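Periplasmic binding protein/LacI transcriptional regulator (Burkholderia multivorans, PDB 4YLE) probably binds a sugar or similar small solute in the periplasm and delivers it to an ABC transporter, its natural ligand being unidentified. Local coordinates at residues V120-N125 and V139-P144; A101-L106 and T175-Q180; N44-T49 and Q277-Q282. One frame throughout, in Å; residues are numbered along the deposited sequence.

Interaction 1 of 3, residues V120-N125 and V139-P144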
ATOM      1  N   VAL A 120      18.714   5.588  -1.937  1.00 31.05           N
ATOM      2  CA  VAL A 120      17.360   5.037  -2.105  1.00 29.33           C
ATOM      3  C   VAL A 120      16.710   4.799  -0.769  1.00 27.47           C
ATOM      4  O   VAL A 120      17.300   4.191   0.107  1.00 28.39           O
ATOM      5  CB  VAL A 120      17.404   3.720  -2.884  1.00 34.04           C
ATOM      6  CG1 VAL A 120      15.998   3.162  -3.074  1.00 33.98           C
ATOM      7  CG2 VAL A 120      18.141   3.913  -4.223  1.00 33.35           C
ATOM      8  N   VAL A 121      15.468   5.273  -0.643  1.00 25.07           N
ATOM      9  CA  VAL A 121      14.631   5.054   0.510  1.00 23.25           C
ATOM     10  C   VAL A 121      13.395   4.333   0.014  1.00 22.34           C
ATOM     11  O   VAL A 121      12.847   4.689  -1.011  1.00 21.96           O
ATOM     12  CB  VAL A 121      14.236   6.371   1.180  1.00 21.30           C
ATOM     13  CG1 VAL A 121      13.355   6.129   2.374  1.00 19.68           C
ATOM     14  CG2 VAL A 121      15.493   7.167   1.610  1.00 22.40           C
ATOM     15  N   ASN A 122      13.004   3.323   0.767  1.00 22.26           N
ATOM     16  CA  ASN A 122      11.890   2.429   0.467  1.00 21.77           C
ATOM     17  C   ASN A 122      10.712   2.913   1.287  1.00 19.70           C
ATOM     18  O   ASN A 122      10.838   3.046   2.507  1.00 20.64           O
ATOM     19  CB  ASN A 122      12.330   1.011   0.845  1.00 23.73           C
ATOM     20  CG  ASN A 122      11.302  -0.076   0.601  1.00 23.75           C
ATOM     21  OD1 ASN A 122      11.561  -1.205   0.996  1.00 25.42           O
ATOM     22  ND2 ASN A 122      10.182   0.225  -0.067  1.00 22.48           N
ATOM     23  N   ILE A 123       9.583   3.165   0.643  1.00 19.75           N
ATOM     24  CA  ILE A 123       8.356   3.424   1.387  1.00 18.46           C
ATOM     25  C   ILE A 123       7.216   2.474   1.025  1.00 17.29           C
ATOM     26  O   ILE A 123       7.301   1.794   0.018  1.00 18.59           O
ATOM     27  CB  ILE A 123       7.847   4.861   1.172  1.00 16.13           C
ATOM     28  CG1 ILE A 123       7.337   5.078  -0.263  1.00 19.09           C
ATOM     29  CG2 ILE A 123       8.973   5.893   1.525  1.00 16.23           C
ATOM     30  CD1 ILE A 123       6.750   6.502  -0.524  1.00 16.24           C
ATOM     31  N   ASP A 124       6.186   2.438   1.893  1.00 15.03           N
ATOM     32  CA  ASP A 124       4.878   1.794   1.630  1.00 14.91           C
ATOM     33  C   ASP A 124       4.963   0.272   1.692  1.00 17.75           C
ATOM     34  O   ASP A 124       4.483  -0.357   2.641  1.00 20.56           O
ATOM     35  CB  ASP A 124       4.327   2.249   0.282  1.00 17.97           C
ATOM     36  CG  ASP A 124       2.997   1.589  -0.070  1.00 18.78           C
ATOM     37  OD1 ASP A 124       2.307   1.135   0.843  1.00 21.61           O
ATOM     38  OD2 ASP A 124       2.639   1.545  -1.271  1.00 28.70           O
ATOM     39  N   ASN A 125       5.601  -0.313   0.689  1.00 18.74           N
ATOM     40  CA  ASN A 125       5.713  -1.749   0.585  1.00 22.04           C
ATOM     41  C   ASN A 125       7.171  -2.148   0.680  1.00 21.38           C
ATOM     42  O   ASN A 125       7.978  -1.756  -0.145  1.00 22.33           O
ATOM     43  CB  ASN A 125       5.131  -2.236  -0.729  1.00 20.09           C
ATOM     44  CG  ASN A 125       5.386  -3.689  -0.962  1.00 22.41           C
ATOM     45  OD1 ASN A 125       5.296  -4.517  -0.034  1.00 25.64           O
ATOM     46  ND2 ASN A 125       5.696  -4.045  -2.223  1.00 25.16           N
ATOM     47  N   VAL A 139      18.683  -0.762   2.536  1.00 35.48           N
ATOM     48  CA  VAL A 139      17.691   0.221   2.122  1.00 32.50           C
ATOM     49  C   VAL A 139      16.791   0.570   3.312  1.00 30.19           C
ATOM     50  O   VAL A 139      15.998  -0.276   3.765  1.00 32.27           O
ATOM     51  CB  VAL A 139      16.835  -0.300   0.947  1.00 32.20           C
ATOM     52  CG1 VAL A 139      15.912   0.801   0.437  1.00 29.67           C
ATOM     53  CG2 VAL A 139      17.745  -0.794  -0.179  1.00 34.93           C
ATOM     54  N   PRO A 140      16.904   1.806   3.827  1.00 30.44           N
ATOM     55  CA  PRO A 140      15.985   2.208   4.898  1.00 32.57           C
ATOM     56  C   PRO A 140      14.532   2.152   4.466  1.00 31.50           C
ATOM     57  O   PRO A 140      14.237   2.422   3.305  1.00 27.03           O
ATOM     58  CB  PRO A 140      16.402   3.658   5.191  1.00 36.46           C
ATOM     59  CG  PRO A 140      17.060   4.119   3.976  1.00 36.84           C
ATOM     60  CD  PRO A 140      17.784   2.921   3.435  1.00 31.80           C
ATOM     61  N   PHE A 141      13.655   1.796   5.398  1.00 26.73           N
ATOM     62  CA  PHE A 141      12.224   1.694   5.131  1.00 23.00           C
ATOM     63  C   PHE A 141      11.474   2.710   5.964  1.00 23.84           C
ATOM     64  O   PHE A 141      11.775   2.889   7.154  1.00 26.45           O
ATOM     65  CB  PHE A 141      11.721   0.267   5.421  1.00 30.01           C
ATOM     66  CG  PHE A 141      10.262   0.094   5.106  1.00 24.46           C
ATOM     67  CD1 PHE A 141       9.828   0.173   3.805  1.00 21.08           C
ATOM     68  CD2 PHE A 141       9.326  -0.079   6.103  1.00 26.73           C
ATOM     69  CE1 PHE A 141       8.456   0.062   3.499  1.00 22.11           C
ATOM     70  CE2 PHE A 141       7.979  -0.204   5.791  1.00 26.46           C
ATOM     71  CZ  PHE A 141       7.563  -0.123   4.504  1.00 23.11           C
ATOM     72  N   VAL A 142      10.549   3.408   5.304  1.00 17.97           N
ATOM     73  CA  VAL A 142       9.543   4.250   5.937  1.00 15.93           C
ATOM     74  C   VAL A 142       8.164   3.752   5.542  1.00 17.66           C
ATOM     75  O   VAL A 142       7.787   3.791   4.375  1.00 16.98           O
ATOM     76  CB  VAL A 142       9.723   5.711   5.508  1.00 25.00           C
ATOM     77  CG1 VAL A 142       8.671   6.604   6.144  1.00 25.76           C
ATOM     78  CG2 VAL A 142      11.126   6.181   5.829  1.00 28.32           C
ATOM     79  N   GLY A 143       7.418   3.246   6.509  1.00 18.26           N
ATOM     80  CA  GLY A 143       6.055   2.854   6.264  1.00 16.94           C
ATOM     81  C   GLY A 143       5.468   2.178   7.481  1.00 17.55           C
ATOM     82  O   GLY A 143       6.109   2.079   8.552  1.00 18.99           O
ATOM     83  N   PRO A 144       4.234   1.701   7.319  1.00 17.02           N
ATOM     84  CA  PRO A 144       3.459   1.127   8.414  1.00 16.26           C
ATOM     85  C   PRO A 144       3.678  -0.348   8.656  1.00 17.96           C
ATOM     86  O   PRO A 144       4.149  -1.104   7.809  1.00 23.80           O
ATOM     87  CB  PRO A 144       2.034   1.358   7.958  1.00 19.68           C
ATOM     88  CG  PRO A 144       2.111   1.212   6.481  1.00 18.21           C
ATOM     89  CD  PRO A 144       3.397   1.921   6.131  1.00 18.31           C
TER
HETATM   90  O   HOH W   1      13.567  -1.754   2.728  1.00 26.39           O
HETATM   91  O   HOH W   2       4.769  -1.161   5.142  1.00 32.09           O
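Asn122 and Phe141 sit side by side on neighbouring parallel strands, the two strands of the beta-alpha-beta unit formed by strand 119-123, helix 129-133 and strand 141-144 in the larger sheet of this periplasmic binding protein. The CA atoms of Asn122 and Phe141 are 4.7 Å apart, and the strand axes diverge by only 10°. The alternating bonds establish the parallel pairing: Asn122 N gives its hydrogen to Pro140 O at 3.0 Å, and Val142 N returns one to Asn122 O at 2.8 Å. A longer, less straight bond from Asp124 N to Val142 O, 3.2 Å, continues the pairing past the end of strand 119-123.

On one sheet face, the Asn122 amide meets the near rim of the Phe141 ring, CG to CD1 3.5 Å, with the two planes 70° apart. In Phe141, chi1 of -178° sets CG anti to the backbone N; farther out, CZ meets Asp124 O at the ring edge. Asn122 CB lies near the ring plane too. The amide is held at both ends: ND2 donates to Asn125 O at 3.0 Å and OD1 accepts from Leu127 N, which together fix its rotation.

On the other face the contacts between the segments are apolar. Val121 CG1 approaches Val142 CG2, and Ile123 CG2 leans on Val142 CB, while Val142 packs on Phe285 and Thr289 of helix 279-295. Beyond the strand end, Asp124 turns its carboxylate to Lys40 in a salt bridge and to the bound unidentified ligand, which puts the C-terminal end of these strands beside the ligand, probably in the binding cleft. Two waters bridge the segments: one donates to Asn122 OD1 and Val139 O, the other to Asp124 O at 2.6 Å and Pro144 O at 2.7 Å.

Interaction 2 of 3, residues A101-L106 and T175-Q180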
ATOM      1  N   ALA A 101       6.301  -1.898  -6.735  1.00 26.08           N
ATOM      2  CA  ALA A 101       5.131  -2.650  -7.195  1.00 25.36           C
ATOM      3  C   ALA A 101       5.255  -4.145  -6.893  1.00 32.63           C
ATOM      4  O   ALA A 101       4.243  -4.873  -6.869  1.00 27.15           O
ATOM      5  CB  ALA A 101       4.928  -2.440  -8.682  1.00 26.52           C
ATOM      6  N   ASP A 102       6.501  -4.581  -6.689  1.00 29.26           N
ATOM      7  CA  ASP A 102       6.863  -5.972  -6.404  1.00 31.21           C
ATOM      8  C   ASP A 102       8.001  -5.957  -5.385  1.00 38.47           C
ATOM      9  O   ASP A 102       8.969  -5.238  -5.583  1.00 31.90           O
ATOM     10  CB  ASP A 102       7.300  -6.668  -7.688  1.00 33.99           C
ATOM     11  CG  ASP A 102       7.491  -8.156  -7.523  1.00 41.66           C
ATOM     12  OD1 ASP A 102       8.247  -8.578  -6.623  1.00 38.56           O
ATOM     13  OD2 ASP A 102       6.895  -8.914  -8.320  1.00 47.27           O
ATOM     14  N   SER A 103       7.881  -6.705  -4.294  1.00 32.01           N
ATOM     15  CA  SER A 103       8.882  -6.639  -3.213  1.00 32.46           C
ATOM     16  C   SER A 103      10.230  -7.299  -3.568  1.00 35.62           C
ATOM     17  O   SER A 103      11.251  -7.034  -2.935  1.00 36.18           O
ATOM     18  CB  SER A 103       8.312  -7.285  -1.959  1.00 32.35           C
ATOM     19  OG  SER A 103       7.334  -6.416  -1.381  1.00 29.22           O
ATOM     20  N   LYS A 104      10.209  -8.176  -4.562  1.00 37.84           N
ATOM     21  CA  LYS A 104      11.453  -8.804  -5.033  1.00 41.10           C
ATOM     22  C   LYS A 104      11.983  -8.219  -6.339  1.00 41.72           C
ATOM     23  O   LYS A 104      13.204  -8.047  -6.525  1.00 43.38           O
ATOM     24  CB  LYS A 104      11.241 -10.310  -5.224  1.00 43.95           C
ATOM     25  CG  LYS A 104      10.995 -11.069  -3.939  1.00 44.44           C
ATOM     26  CD  LYS A 104      11.187 -12.567  -4.154  1.00 48.20           C
ATOM     27  CE  LYS A 104      10.320 -13.415  -3.253  1.00 66.34           C
ATOM     28  NZ  LYS A 104       8.882 -13.332  -3.648  1.00 70.96           N
ATOM     29  N   ALA A 105      11.068  -7.943  -7.259  1.00 40.67           N
ATOM     30  CA  ALA A 105      11.453  -7.649  -8.632  1.00 41.97           C
ATOM     31  C   ALA A 105      12.106  -6.284  -8.800  1.00 40.79           C
ATOM     32  O   ALA A 105      12.826  -6.064  -9.767  1.00 42.54           O
ATOM     33  CB  ALA A 105      10.249  -7.753  -9.538  1.00 41.40           C
ATOM     34  N   LEU A 106      11.828  -5.354  -7.882  1.00 37.99           N
ATOM     35  CA  LEU A 106      12.440  -4.038  -7.962  1.00 36.99           C
ATOM     36  C   LEU A 106      13.846  -4.017  -7.357  1.00 39.54           C
ATOM     37  O   LEU A 106      14.525  -3.007  -7.443  1.00 38.16           O
ATOM     38  CB  LEU A 106      11.558  -2.980  -7.261  1.00 34.44           C
ATOM     39  CG  LEU A 106      10.555  -2.233  -8.153  1.00 32.25           C
ATOM     40  CD1 LEU A 106      11.257  -1.304  -9.132  1.00 33.15           C
ATOM     41  CD2 LEU A 106       9.684  -3.217  -8.919  1.00 34.36           C
ATOM     42  N   THR A 175       2.695 -11.076  -4.086  1.00 30.35           N
ATOM     43  CA  THR A 175       4.144 -11.019  -3.957  1.00 35.66           C
ATOM     44  C   THR A 175       4.607  -9.712  -3.317  1.00 42.06           C
ATOM     45  O   THR A 175       5.760  -9.294  -3.471  1.00 39.17           O
ATOM     46  CB  THR A 175       4.789 -11.159  -5.314  1.00 35.43           C
ATOM     47  OG1 THR A 175       4.243 -10.163  -6.180  1.00 38.69           O
ATOM     48  CG2 THR A 175       4.511 -12.562  -5.892  1.00 41.32           C
ATOM     49  N   THR A 176       3.700  -9.041  -2.625  1.00 29.80           N
ATOM     50  CA  THR A 176       4.099  -7.844  -1.897  1.00 26.57           C
ATOM     51  C   THR A 176       3.998  -8.095  -0.418  1.00 29.05           C
ATOM     52  O   THR A 176       3.089  -8.766   0.070  1.00 24.18           O
ATOM     53  CB  THR A 176       3.265  -6.598  -2.278  1.00 23.45           C
ATOM     54  OG1 THR A 176       1.872  -6.806  -1.988  1.00 24.80           O
ATOM     55  CG2 THR A 176       3.441  -6.288  -3.738  1.00 23.47           C
ATOM     56  N   THR A 177       4.972  -7.553   0.292  1.00 25.69           N
ATOM     57  CA  THR A 177       4.964  -7.631   1.727  1.00 26.66           C
ATOM     58  C   THR A 177       3.689  -7.021   2.292  1.00 26.95           C
ATOM     59  O   THR A 177       3.075  -7.596   3.190  1.00 22.67           O
ATOM     60  CB  THR A 177       6.201  -6.934   2.304  1.00 25.63           C
ATOM     61  OG1 THR A 177       7.355  -7.495   1.692  1.00 30.70           O
ATOM     62  CG2 THR A 177       6.269  -7.105   3.808  1.00 29.12           C
ATOM     63  N   ASN A 178       3.244  -5.883   1.766  1.00 21.22           N
ATOM     64  CA  ASN A 178       2.122  -5.237   2.432  1.00 20.09           C
ATOM     65  C   ASN A 178       0.832  -6.021   2.215  1.00 19.68           C
ATOM     66  O   ASN A 178       0.009  -6.097   3.113  1.00 19.32           O
ATOM     67  CB  ASN A 178       1.975  -3.750   2.045  1.00 20.10           C
ATOM     68  CG  ASN A 178       1.826  -3.497   0.574  1.00 21.06           C
ATOM     69  OD1 ASN A 178       2.204  -4.291  -0.270  1.00 22.43           O
ATOM     70  ND2 ASN A 178       1.290  -2.319   0.256  1.00 25.92           N
ATOM     71  N   ALA A 179       0.688  -6.655   1.059  1.00 19.19           N
ATOM     72  CA  ALA A 179      -0.471  -7.525   0.819  1.00 16.74           C
ATOM     73  C   ALA A 179      -0.487  -8.698   1.797  1.00 21.29           C
ATOM     74  O   ALA A 179      -1.519  -8.985   2.422  1.00 20.29           O
ATOM     75  CB  ALA A 179      -0.473  -8.015  -0.583  1.00 21.65           C
ATOM     76  N   GLN A 180       0.659  -9.362   1.955  1.00 19.53           N
ATOM     77  CA  GLN A 180       0.762 -10.504   2.840  1.00 18.51           C
ATOM     78  C   GLN A 180       0.493 -10.151   4.268  1.00 23.16           C
ATOM     79  O   GLN A 180      -0.175 -10.886   4.984  1.00 21.53           O
ATOM     80  CB  GLN A 180       2.154 -11.128   2.707  1.00 25.92           C
ATOM     81  CG  GLN A 180       2.412 -11.664   1.330  1.00 26.24           C
ATOM     82  CD  GLN A 180       3.882 -11.892   1.031  1.00 45.03           C
ATOM     83  OE1 GLN A 180       4.747 -11.745   1.899  1.00 45.03           O
ATOM     84  NE2 GLN A 180       4.174 -12.235  -0.216  1.00 48.41           N
TER
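Ser103 meets Thr176 and Thr177 where the loop after strand 95-98 faces the N-terminal end of helix 177-193, joining the two lobes of the periplasmic binding protein fold. The CA atoms of Ser103 and Thr176 are 5.1 Å apart, and the firm part of the contact is gathered there. Ser103 OG lies anti to its carbonyl carbon (chi1 -74°), where it accepts a nearly straight bond from Thr177 N, 3.1 Å long with 169° at the hydrogen. The same hydroxyl also bonds to Arg126 O, as does Thr177 OG1, drawing the loop around residue 126 into the junction. Beside it, the methyl CG2 of Thr176, the N-cap residue, rests against Ala101 O at 3.5 Å.

Toward the more exposed side the fit slackens. Ser103 N reaches Thr175 O in a weak bond of 3.4 Å, and Asp102 OD2 stands 3.6 Å from Thr175 OG1, the two side chains passing at a slant. The Asp102 carboxylate serves its own loop instead: OD1 accepts from Lys104 N at 2.9 Å, an Asx turn, and from Ala105 N at 3.0 Å, which extends it to an Asx motif.

The one strong bond between the segments, Thr177 N to Ser103 OG, is polar and directional; its straightness requires the loop and the helix start in this relative placement, and Arg126 O, bonded to both hydroxyls, joins them further.

Interaction 3 of 3, residues N44-T49 and Q277-Q282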
ATOM      1  N   ASN A  44      -5.007   5.102  -8.643  1.00 25.51           N
ATOM      2  CA  ASN A  44      -5.380   4.841  -7.243  1.00 23.84           C
ATOM      3  C   ASN A  44      -5.290   6.128  -6.446  1.00 22.88           C
ATOM      4  O   ASN A  44      -4.211   6.740  -6.406  1.00 21.65           O
ATOM      5  CB  ASN A  44      -4.432   3.785  -6.675  1.00 22.72           C
ATOM      6  CG  ASN A  44      -4.782   3.341  -5.261  1.00 21.44           C
ATOM      7  OD1 ASN A  44      -5.606   3.944  -4.570  1.00 21.13           O
ATOM      8  ND2 ASN A  44      -4.147   2.254  -4.837  1.00 21.06           N
ATOM      9  N   GLU A  45      -6.399   6.580  -5.862  1.00 22.81           N
ATOM     10  CA  GLU A  45      -6.334   7.828  -5.115  1.00 25.52           C
ATOM     11  C   GLU A  45      -5.287   7.841  -4.005  1.00 19.85           C
ATOM     12  O   GLU A  45      -4.801   8.899  -3.619  1.00 23.20           O
ATOM     13  CB  GLU A  45      -7.662   8.181  -4.473  1.00 28.02           C
ATOM     14  CG  GLU A  45      -7.713   9.696  -4.212  1.00 49.48           C
ATOM     15  CD  GLU A  45      -8.783  10.125  -3.242  1.00 47.57           C
ATOM     16  OE1 GLU A  45      -9.774  10.709  -3.737  1.00 50.36           O
ATOM     17  OE2 GLU A  45      -8.613   9.905  -2.005  1.00 32.01           O
ATOM     18  N   PHE A  46      -4.989   6.683  -3.445  1.00 19.11           N
ATOM     19  CA  PHE A  46      -3.931   6.603  -2.449  1.00 17.53           C
ATOM     20  C   PHE A  46      -2.658   7.302  -2.937  1.00 17.44           C
ATOM     21  O   PHE A  46      -2.028   8.083  -2.213  1.00 16.09           O
ATOM     22  CB  PHE A  46      -3.639   5.148  -2.129  1.00 17.40           C
ATOM     23  CG  PHE A  46      -2.550   4.960  -1.097  1.00 16.21           C
ATOM     24  CD1 PHE A  46      -2.820   5.058   0.260  1.00 15.66           C
ATOM     25  CD2 PHE A  46      -1.258   4.650  -1.492  1.00 16.06           C
ATOM     26  CE1 PHE A  46      -1.807   4.876   1.202  1.00 15.19           C
ATOM     27  CE2 PHE A  46      -0.257   4.449  -0.575  1.00 16.40           C
ATOM     28  CZ  PHE A  46      -0.520   4.573   0.781  1.00 15.34           C
ATOM     29  N   PHE A  47      -2.258   7.021  -4.171  1.00 17.98           N
ATOM     30  CA  PHE A  47      -1.038   7.617  -4.684  1.00 18.03           C
ATOM     31  C   PHE A  47      -1.227   9.028  -5.146  1.00 19.84           C
ATOM     32  O   PHE A  47      -0.274   9.829  -5.091  1.00 18.16           O
ATOM     33  CB  PHE A  47      -0.458   6.714  -5.767  1.00 19.13           C
ATOM     34  CG  PHE A  47       0.024   5.427  -5.199  1.00 18.73           C
ATOM     35  CD1 PHE A  47       1.131   5.415  -4.368  1.00 17.76           C
ATOM     36  CD2 PHE A  47      -0.665   4.256  -5.410  1.00 19.52           C
ATOM     37  CE1 PHE A  47       1.553   4.230  -3.786  1.00 20.52           C
ATOM     38  CE2 PHE A  47      -0.248   3.072  -4.833  1.00 19.39           C
ATOM     39  CZ  PHE A  47       0.849   3.069  -4.005  1.00 18.52           C
ATOM     40  N   LEU A  48      -2.432   9.374  -5.602  1.00 20.00           N
ATOM     41  CA  LEU A  48      -2.678  10.765  -5.946  1.00 21.86           C
ATOM     42  C   LEU A  48      -2.584  11.623  -4.686  1.00 22.65           C
ATOM     43  O   LEU A  48      -1.990  12.700  -4.723  1.00 20.52           O
ATOM     44  CB  LEU A  48      -4.018  10.920  -6.643  1.00 27.75           C
ATOM     45  CG  LEU A  48      -4.063  10.066  -7.920  1.00 32.69           C
ATOM     46  CD1 LEU A  48      -5.400  10.292  -8.581  1.00 32.51           C
ATOM     47  CD2 LEU A  48      -2.908  10.360  -8.909  1.00 30.88           C
ATOM     48  N   THR A  49      -3.093  11.107  -3.568  1.00 20.93           N
ATOM     49  CA  THR A  49      -2.989  11.766  -2.266  1.00 21.42           C
ATOM     50  C   THR A  49      -1.533  11.879  -1.822  1.00 21.81           C
ATOM     51  O   THR A  49      -1.076  12.920  -1.337  1.00 19.11           O
ATOM     52  CB  THR A  49      -3.802  10.991  -1.219  1.00 20.30           C
ATOM     53  OG1 THR A  49      -5.193  11.150  -1.516  1.00 21.54           O
ATOM     54  CG2 THR A  49      -3.534  11.506   0.197  1.00 23.41           C
ATOM     55  N   GLN A 277      -3.424   5.084   6.543  1.00 15.42           N
ATOM     56  CA  GLN A 277      -1.985   4.790   6.687  1.00 17.99           C
ATOM     57  C   GLN A 277      -1.151   5.949   6.167  1.00 17.84           C
ATOM     58  O   GLN A 277       0.069   5.811   5.976  1.00 14.67           O
ATOM     59  CB  GLN A 277      -1.594   3.488   5.970  1.00 17.82           C
ATOM     60  CG  GLN A 277      -1.869   3.514   4.470  1.00 15.62           C
ATOM     61  CD  GLN A 277      -1.127   2.445   3.682  1.00 19.20           C
ATOM     62  OE1 GLN A 277       0.007   2.120   3.993  1.00 16.38           O
ATOM     63  NE2 GLN A 277      -1.761   1.914   2.641  1.00 16.24           N
ATOM     64  N   TYR A 278      -1.795   7.091   5.951  1.00 14.31           N
ATOM     65  CA  TYR A 278      -1.083   8.348   5.774  1.00 12.27           C
ATOM     66  C   TYR A 278      -0.065   8.337   4.633  1.00 14.86           C
ATOM     67  O   TYR A 278       1.174   8.426   4.812  1.00 14.26           O
ATOM     68  CB  TYR A 278      -0.452   8.712   7.103  1.00 16.25           C
ATOM     69  CG  TYR A 278      -1.513   8.756   8.195  1.00 15.47           C
ATOM     70  CD1 TYR A 278      -2.540   9.685   8.137  1.00 16.52           C
ATOM     71  CD2 TYR A 278      -1.485   7.888   9.276  1.00 16.40           C
ATOM     72  CE1 TYR A 278      -3.524   9.734   9.122  1.00 19.21           C
ATOM     73  CE2 TYR A 278      -2.464   7.947  10.280  1.00 17.96           C
ATOM     74  CZ  TYR A 278      -3.475   8.865  10.190  1.00 22.42           C
ATOM     75  OH  TYR A 278      -4.448   8.946  11.186  1.00 27.33           O
ATOM     76  N   ALA A 279      -0.618   8.310   3.437  1.00 14.22           N
ATOM     77  CA  ALA A 279       0.167   8.299   2.213  1.00 13.09           C
ATOM     78  C   ALA A 279       1.147   9.463   2.092  1.00 12.95           C
ATOM     79  O   ALA A 279       2.328   9.280   1.741  1.00 14.94           O
ATOM     80  CB  ALA A 279      -0.765   8.290   1.041  1.00 16.29           C
ATOM     81  N   ALA A 280       0.650  10.665   2.349  1.00 11.74           N
ATOM     82  CA  ALA A 280       1.429  11.861   2.177  1.00 12.16           C
ATOM     83  C   ALA A 280       2.576  11.811   3.182  1.00 15.66           C
ATOM     84  O   ALA A 280       3.681  12.177   2.860  1.00 15.06           O
ATOM     85  CB  ALA A 280       0.584  13.090   2.392  1.00 14.99           C
ATOM     86  N   LYS A 281       2.285  11.395   4.411  1.00 13.26           N
ATOM     87  CA  LYS A 281       3.326  11.273   5.432  1.00 13.94           C
ATOM     88  C   LYS A 281       4.436  10.331   4.983  1.00 14.04           C
ATOM     89  O   LYS A 281       5.597  10.642   5.153  1.00 13.63           O
ATOM     90  CB  LYS A 281       2.727  10.780   6.748  1.00 15.27           C
ATOM     91  CG  LYS A 281       3.772  10.595   7.865  1.00 18.09           C
ATOM     92  CD  LYS A 281       3.209   9.709   8.981  1.00 24.92           C
ATOM     93  CE  LYS A 281       2.452  10.486   9.971  1.00 40.02           C
ATOM     94  NZ  LYS A 281       3.336  11.385  10.749  1.00 31.13           N
ATOM     95  N   GLN A 282       4.074   9.186   4.400  1.00 11.62           N
ATOM     96  CA  GLN A 282       5.095   8.221   3.992  1.00 11.93           C
ATOM     97  C   GLN A 282       6.040   8.827   2.985  1.00 14.05           C
ATOM     98  O   GLN A 282       7.297   8.682   3.112  1.00 15.07           O
ATOM     99  CB  GLN A 282       4.475   6.962   3.435  1.00 14.89           C
ATOM    100  CG  GLN A 282       3.713   6.177   4.466  1.00 17.17           C
ATOM    101  CD  GLN A 282       3.237   4.872   3.915  1.00 15.31           C
ATOM    102  OE1 GLN A 282       4.016   4.107   3.367  1.00 16.32           O
ATOM    103  NE2 GLN A 282       1.948   4.585   4.086  1.00 14.43           N
TER
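Phe46 and Thr49 of helix 45-60 face Ala279 and Ala280 of helix 279-295, the CA atoms being 6.4 Å apart for Phe46 with Ala279 and 6.3 Å for Thr49 with Ala280, so the first turns of two helices of one lobe meet closely. Such an approach is allowed by the small side chains of the second helix. Ala279 CB lies over one face of the Phe46 ring in a CH-pi contact, 3.8 Å from the centroid and 20° off the ring normal, and it also touches Phe46 O at 3.5 Å. Ala280 CB approaches Thr49 O more loosely.

Gln277 approaches the CE1 and CZ end of the same ring obliquely. The two side chains cross at about a right angle, with ring and amide planes inclined by 37°, and Gln277 NE2 comes within 3.3 Å of Phe46 CE1. Gln277 has CG lying between its backbone N and carbonyl carbon (chi1 60°) and an extended chain beyond. Gln282, in the first turn of helix 279-295, holds it: its NE2 donates to Gln277 O at 2.9 Å and to Gln277 OE1 at 3.1 Å. On the first helix, Asn44 OD1 is the N-cap acceptor for Phe46 N, while Asn44 ND2 bonds to Glu75 and the bound unidentified ligand.

Gln277 NE2 likewise bonds to Asp257 and the ligand. With partners at both ends of the amide, its rotation is probably restricted; the junction is mostly apolar between the helices, with a polar amide beside the ring that is presented to the ligand.

In the fold
From the N terminus, 44-49 comes first and waits for 277-282, so interaction 3 closes the outermost loop. Within it, 101-106 pairs with 175-180 in interaction 2, and inside that loop 120-125 pairs with 139-144 in interaction 1; the three are nested and none cross. In space interaction 1 lies between the other two and touches both: Asn125 OD1 is 3.1 Å from Asn178 N of interaction 2, and Asp124 packs on Phe47 and Gln282 of interaction 3. Interactions 2 and 3 do not touch, their nearest atoms about 6 Å apart. Together they join a strand pair of the larger sheet, two helix starts of the same lobe and the start of helix 177-193 in the other.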